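Local coordinates for protein amino Transferase (Eubacterium rectale, PDB 3ELE) that probably transfers amino groups between amino acids and keto acids, using pyridoxal-5'-phosphate as its cofactor, as other class I and II aminotransferases do, at residues 387-390 and 391-394; 6-9 and 10-13. All coordinates share one frame; numbering follows the deposited sequence.

Contact 1: 387-390 and 391-394; sequences PAFE and KIYK
P387 and K391 meet through their backbones: the carbonyl O of P387 accepts a hydrogen bond from N of K391 at 3.0 Å, one turn further along the helix. Having no amide hydrogen of its own, the proline cannot pay the same bond back to the turn before it, and the helix is kinked there, yet its carbonyl serves the next turn normally. A388 follows suit with a straighter bond, its O receiving the N-H of I392 at an N to O distance of 2.9 Å with 161° at the hydrogen. The side chain of I392 closes over the same carbonyl, its CG1 lying 3.3 Å from A388 O. F389 O accepts a hydrogen bond from N of Y393, and the same oxygen takes a second one from the hydroxyl of Y325. The F389 ring itself stands off from the next turn, its CD1 4.5 Å from CD1 of I392, which approaches obliquely. These two apolar residues mark the inner side of this part of helix 379-396, which is amphipathic here and lies near the C terminus of an aminotransferase fold; F389 lies against L320 and I323 of helix 306-323, while both F389 and I392 pack on V357. E390 sits at the border, touching I323 too, with its carboxylate turned to K394. With CG anti to the backbone N (chi1 -175°) and the chain extended beyond it, its side chain runs alongside that of K394, pointing the same way, and OE2 forms a wide i to i+4 salt bridge to NZ of K394 at 3.5 Å. The lysine bends at chi2 (78°) to reach it, passing its CD within 3.2 Å of E390 O, the very carbonyl that accepts a hydrogen bond from N of K394 at 3.1 Å.

Contact 2: 6-9 and 10-13; sequences ESMY and QLGS
Y9 and S13 are joined twice over, by a hydrogen bond and by a ring contact. Among the side-chain bonds, the hydroxyl OG of S13 donates to the carbonyl O of Y9 at 2.8 Å, from above the carbonyl plane. With chi1 of 64° OG sits between its own N and carbonyl carbon, turned back onto the preceding turn. The backbone bonds run regularly at first, Q10 N to E6 O at 2.8 Å, then L11 N to S7 O and G12 N to M8 O; beyond them, S13 N and G12 N both reach Y9 O only weakly. The hydrogen bonds thus weaken toward the C-terminal end of the short helix 6-13, which lies near the N terminus and against the second subunit of the dimer, where M8 packs on A282, and L11 on G278, both of the second subunit. Ring contacts centre on Y9. CB of S13 lies over one face in a CH-pi contact, 4.2 Å from the ring centroid; OG of S13 also stands over a face, near the rim and 3.5 Å from CE2 of Y9. The amide NE2 of Q10 comes to 3.5 Å from the same CE2, with the two planes 72° apart. Without the ring, as with an alanine here, CB of S13 and the amide of Q10 would probably lose the surface they pack on. The apolar pair is M8, a selenomethionine, and L11: side by side, they touch at CE of M8 and CD2 of L11, 4.0 Å apart.

Overall arrangement
From the N terminus the chain first forms contact 2, within helix 6-13, and only near its other end contact 1, within helix 379-396. Neither closes a loop of any length, since each joins adjacent turns of a single helix; the two follow in series, without nesting or crossing. Between them runs nearly the whole fold, including the seven-stranded mixed sheet and the later four-stranded antiparallel sheet. Their centres are about 39 Å apart and their nearest atoms about 28 Å. Local turn-to-turn contacts thus serve different surroundings: 6-13 faces the second subunit, whereas 387-394 packs within its own chain, against helices 306-323 and 345-353 and strand 357-358.

Contact 1: 387-390 and 391-394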
ATOM      1  N   PRO A 387      20.285  30.208  22.780  1.00 31.16           N
ATOM      2  CA  PRO A 387      21.639  30.234  23.341  1.00 31.85           C
ATOM      3  C   PRO A 387      22.602  29.174  22.766  1.00 32.48           C
ATOM      4  O   PRO A 387      23.777  29.473  22.601  1.00 32.45           O
ATOM      5  CB  PRO A 387      21.393  30.014  24.845  1.00 32.90           C
ATOM      6  CG  PRO A 387      20.038  30.588  25.061  1.00 31.25           C
ATOM      7  CD  PRO A 387      19.271  30.161  23.851  1.00 30.57           C
ATOM      8  N   ALA A 388      22.112  27.975  22.442  1.00 33.06           N
ATOM      9  CA  ALA A 388      22.969  26.944  21.816  1.00 34.22           C
ATOM     10  C   ALA A 388      23.327  27.364  20.375  1.00 35.02           C
ATOM     11  O   ALA A 388      24.484  27.255  19.983  1.00 35.61           O
ATOM     12  CB  ALA A 388      22.324  25.567  21.873  1.00 34.67           C
ATOM     13  N   PHE A 389      22.336  27.845  19.611  1.00 34.85           N
ATOM     14  CA  PHE A 389      22.575  28.432  18.272  1.00 34.56           C
ATOM     15  C   PHE A 389      23.603  29.573  18.276  1.00 35.23           C
ATOM     16  O   PHE A 389      24.449  29.648  17.381  1.00 35.72           O
ATOM     17  CB  PHE A 389      21.281  28.932  17.619  1.00 33.39           C
ATOM     18  CG  PHE A 389      20.498  27.849  16.941  1.00 33.09           C
ATOM     19  CD1 PHE A 389      21.014  27.219  15.805  1.00 31.32           C
ATOM     20  CD2 PHE A 389      19.239  27.467  17.409  1.00 28.22           C
ATOM     21  CE1 PHE A 389      20.299  26.217  15.153  1.00 32.78           C
ATOM     22  CE2 PHE A 389      18.509  26.448  16.762  1.00 32.47           C
ATOM     23  CZ  PHE A 389      19.035  25.827  15.640  1.00 31.14           C
ATOM     24  N   GLU A 390      23.507  30.437  19.282  1.00 35.19           N
ATOM     25  CA  GLU A 390      24.437  31.539  19.488  1.00 36.88           C
ATOM     26  C   GLU A 390      25.854  31.019  19.763  1.00 36.18           C
ATOM     27  O   GLU A 390      26.828  31.570  19.245  1.00 34.06           O
ATOM     28  CB  GLU A 390      23.941  32.409  20.660  1.00 36.72           C
ATOM     29  CG  GLU A 390      24.719  33.676  20.955  1.00 39.31           C
ATOM     30  CD  GLU A 390      24.124  34.456  22.136  1.00 40.72           C
ATOM     31  OE1 GLU A 390      23.664  33.841  23.134  1.00 49.55           O
ATOM     32  OE2 GLU A 390      24.140  35.699  22.072  1.00 51.73           O
ATOM     33  N   LYS A 391      25.960  29.965  20.583  1.00 36.83           N
ATOM     34  CA  LYS A 391      27.261  29.357  20.918  1.00 37.22           C
ATOM     35  C   LYS A 391      27.879  28.666  19.696  1.00 36.28           C
ATOM     36  O   LYS A 391      29.090  28.764  19.482  1.00 35.05           O
ATOM     37  CB  LYS A 391      27.121  28.384  22.092  1.00 37.19           C
ATOM     38  CG  LYS A 391      28.448  27.874  22.636  1.00 39.96           C
ATOM     39  CD  LYS A 391      28.267  27.199  23.985  1.00 39.45           C
ATOM     40  CE  LYS A 391      29.573  26.591  24.483  1.00 46.61           C
ATOM     41  NZ  LYS A 391      29.441  25.985  25.853  1.00 48.21           N
ATOM     42  N   ILE A 392      27.047  27.981  18.903  1.00 35.57           N
ATOM     43  CA  ILE A 392      27.503  27.342  17.651  1.00 36.22           C
ATOM     44  C   ILE A 392      28.109  28.415  16.714  1.00 35.93           C
ATOM     45  O   ILE A 392      29.219  28.244  16.219  1.00 35.32           O
ATOM     46  CB  ILE A 392      26.367  26.579  16.921  1.00 35.90           C
ATOM     47  CG1 ILE A 392      25.911  25.358  17.727  1.00 37.04           C
ATOM     48  CG2 ILE A 392      26.818  26.121  15.524  1.00 32.80           C
ATOM     49  CD1 ILE A 392      24.516  24.878  17.328  1.00 35.77           C
ATOM     50  N   TYR A 393      27.369  29.507  16.524  1.00 36.93           N
ATOM     51  CA  TYR A 393      27.788  30.654  15.707  1.00 38.34           C
ATOM     52  C   TYR A 393      29.159  31.195  16.144  1.00 38.28           C
ATOM     53  O   TYR A 393      30.039  31.408  15.306  1.00 37.28           O
ATOM     54  CB  TYR A 393      26.741  31.769  15.785  1.00 39.90           C
ATOM     55  CG  TYR A 393      26.945  32.824  14.741  1.00 40.97           C
ATOM     56  CD1 TYR A 393      26.443  32.636  13.450  1.00 41.87           C
ATOM     57  CD2 TYR A 393      27.649  34.001  15.023  1.00 42.66           C
ATOM     58  CE1 TYR A 393      26.620  33.580  12.471  1.00 38.99           C
ATOM     59  CE2 TYR A 393      27.831  34.969  14.035  1.00 44.90           C
ATOM     60  CZ  TYR A 393      27.304  34.730  12.761  1.00 42.10           C
ATOM     61  OH  TYR A 393      27.452  35.637  11.767  1.00 45.30           O
ATOM     62  N   LYS A 394      29.299  31.403  17.457  1.00 39.04           N
ATOM     63  CA  LYS A 394      30.559  31.815  18.113  1.00 39.58           C
ATOM     64  C   LYS A 394      31.776  30.924  17.823  1.00 39.47           C
ATOM     65  O   LYS A 394      32.895  31.435  17.833  1.00 40.43           O
ATOM     66  CB  LYS A 394      30.411  31.942  19.648  1.00 40.51           C
ATOM     67  CG  LYS A 394      30.232  33.358  20.196  1.00 46.16           C
ATOM     68  CD  LYS A 394      28.839  33.938  20.055  1.00 51.09           C
ATOM     69  CE  LYS A 394      28.776  35.311  20.737  1.00 51.20           C
ATOM     70  NZ  LYS A 394      27.405  35.902  20.736  1.00 57.34           N
TER

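Contact 2: 6-9 and 10-13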
ATOM      1  N   GLU A   6      19.365  -8.521  -3.888  1.00 36.13           N
ATOM      2  CA  GLU A   6      20.346  -7.602  -3.252  1.00 37.82           C
ATOM      3  C   GLU A   6      19.896  -6.150  -3.083  1.00 35.83           C
ATOM      4  O   GLU A   6      20.195  -5.536  -2.057  1.00 36.05           O
ATOM      5  CB  GLU A   6      21.696  -7.600  -3.966  1.00 37.62           C
ATOM      6  CG  GLU A   6      22.390  -8.942  -3.958  1.00 44.32           C
ATOM      7  CD  GLU A   6      23.894  -8.881  -4.281  1.00 43.41           C
ATOM      8  OE1 GLU A   6      24.507  -7.781  -4.190  1.00 53.95           O
ATOM      9  OE2 GLU A   6      24.459  -9.962  -4.591  1.00 52.21           O
ATOM     10  N   SER A   7      19.193  -5.596  -4.070  1.00 35.14           N
ATOM     11  CA  SER A   7      18.673  -4.215  -3.965  1.00 34.37           C
ATOM     12  C   SER A   7      17.661  -4.070  -2.850  1.00 33.27           C
ATOM     13  O   SER A   7      17.634  -3.034  -2.167  1.00 30.64           O
ATOM     14  CB  SER A   7      18.014  -3.752  -5.261  1.00 35.99           C
ATOM     15  OG  SER A   7      18.948  -3.874  -6.300  1.00 40.62           O
HETATM   16  N   MSE A   8      16.819  -5.092  -2.682  1.00 32.70           N
HETATM   17  CA  MSE A   8      15.823  -5.098  -1.614  1.00 32.46           C
HETATM   18  C   MSE A   8      16.537  -5.231  -0.278  1.00 31.81           C
HETATM   19  O   MSE A   8      16.253  -4.470   0.624  1.00 31.95           O
HETATM   20  CB  MSE A   8      14.778  -6.186  -1.808  1.00 33.30           C
HETATM   21  CG  MSE A   8      13.924  -6.018  -3.067  1.00 31.68           C
HETATM   22 SE   MSE A   8      13.008  -4.368  -3.252  0.75 31.32          SE
HETATM   23  CE  MSE A   8      14.340  -3.253  -4.137  1.00 33.95           C
ATOM     24  N   TYR A   9      17.492  -6.151  -0.177  1.00 32.25           N
ATOM     25  CA  TYR A   9      18.315  -6.271   1.029  1.00 32.42           C
ATOM     26  C   TYR A   9      18.964  -4.914   1.394  1.00 33.21           C
ATOM     27  O   TYR A   9      18.906  -4.478   2.545  1.00 33.18           O
ATOM     28  CB  TYR A   9      19.415  -7.339   0.875  1.00 32.93           C
ATOM     29  CG  TYR A   9      20.386  -7.295   2.047  1.00 35.21           C
ATOM     30  CD1 TYR A   9      20.075  -7.921   3.257  1.00 32.78           C
ATOM     31  CD2 TYR A   9      21.580  -6.556   1.966  1.00 35.97           C
ATOM     32  CE1 TYR A   9      20.940  -7.856   4.336  1.00 31.63           C
ATOM     33  CE2 TYR A   9      22.446  -6.469   3.048  1.00 32.69           C
ATOM     34  CZ  TYR A   9      22.121  -7.116   4.233  1.00 34.58           C
ATOM     35  OH  TYR A   9      22.979  -7.021   5.300  1.00 35.06           O
ATOM     36  N   GLN A  10      19.586  -4.265   0.416  1.00 34.09           N
ATOM     37  CA  GLN A  10      20.223  -2.958   0.652  1.00 35.60           C
ATOM     38  C   GLN A  10      19.246  -1.870   1.064  1.00 35.85           C
ATOM     39  O   GLN A  10      19.499  -1.132   2.004  1.00 35.80           O
ATOM     40  CB  GLN A  10      21.093  -2.528  -0.542  1.00 37.02           C
ATOM     41  CG  GLN A  10      22.462  -3.224  -0.524  1.00 43.68           C
ATOM     42  CD  GLN A  10      23.284  -2.894   0.753  1.00 49.63           C
ATOM     43  OE1 GLN A  10      23.225  -1.775   1.279  1.00 59.79           O
ATOM     44  NE2 GLN A  10      24.004  -3.876   1.261  1.00 52.33           N
ATOM     45  N   LEU A  11      18.111  -1.814   0.387  1.00 34.94           N
ATOM     46  CA  LEU A  11      17.079  -0.848   0.700  1.00 35.87           C
ATOM     47  C   LEU A  11      16.483  -1.062   2.109  1.00 34.65           C
ATOM     48  O   LEU A  11      16.128  -0.110   2.756  1.00 35.05           O
ATOM     49  CB  LEU A  11      16.004  -0.887  -0.392  1.00 36.25           C
ATOM     50  CG  LEU A  11      14.994   0.224  -0.520  1.00 41.03           C
ATOM     51  CD1 LEU A  11      15.676   1.577  -0.664  1.00 40.66           C
ATOM     52  CD2 LEU A  11      14.130  -0.079  -1.734  1.00 35.97           C
ATOM     53  N   GLY A  12      16.424  -2.301   2.592  1.00 34.73           N
ATOM     54  CA  GLY A  12      15.919  -2.581   3.942  1.00 35.50           C
ATOM     55  C   GLY A  12      16.951  -2.573   5.058  1.00 35.53           C
ATOM     56  O   GLY A  12      16.577  -2.563   6.216  1.00 37.05           O
ATOM     57  N   SER A  13      18.231  -2.627   4.710  1.00 35.60           N
ATOM     58  CA  SER A  13      19.321  -2.650   5.676  1.00 38.69           C
ATOM     59  C   SER A  13      20.011  -1.282   5.830  1.00 39.90           C
ATOM     60  O   SER A  13      20.652  -1.053   6.860  1.00 40.55           O
ATOM     61  CB  SER A  13      20.340  -3.736   5.299  1.00 38.03           C
ATOM     62  OG  SER A  13      20.954  -3.442   4.061  1.00 42.07           O
TER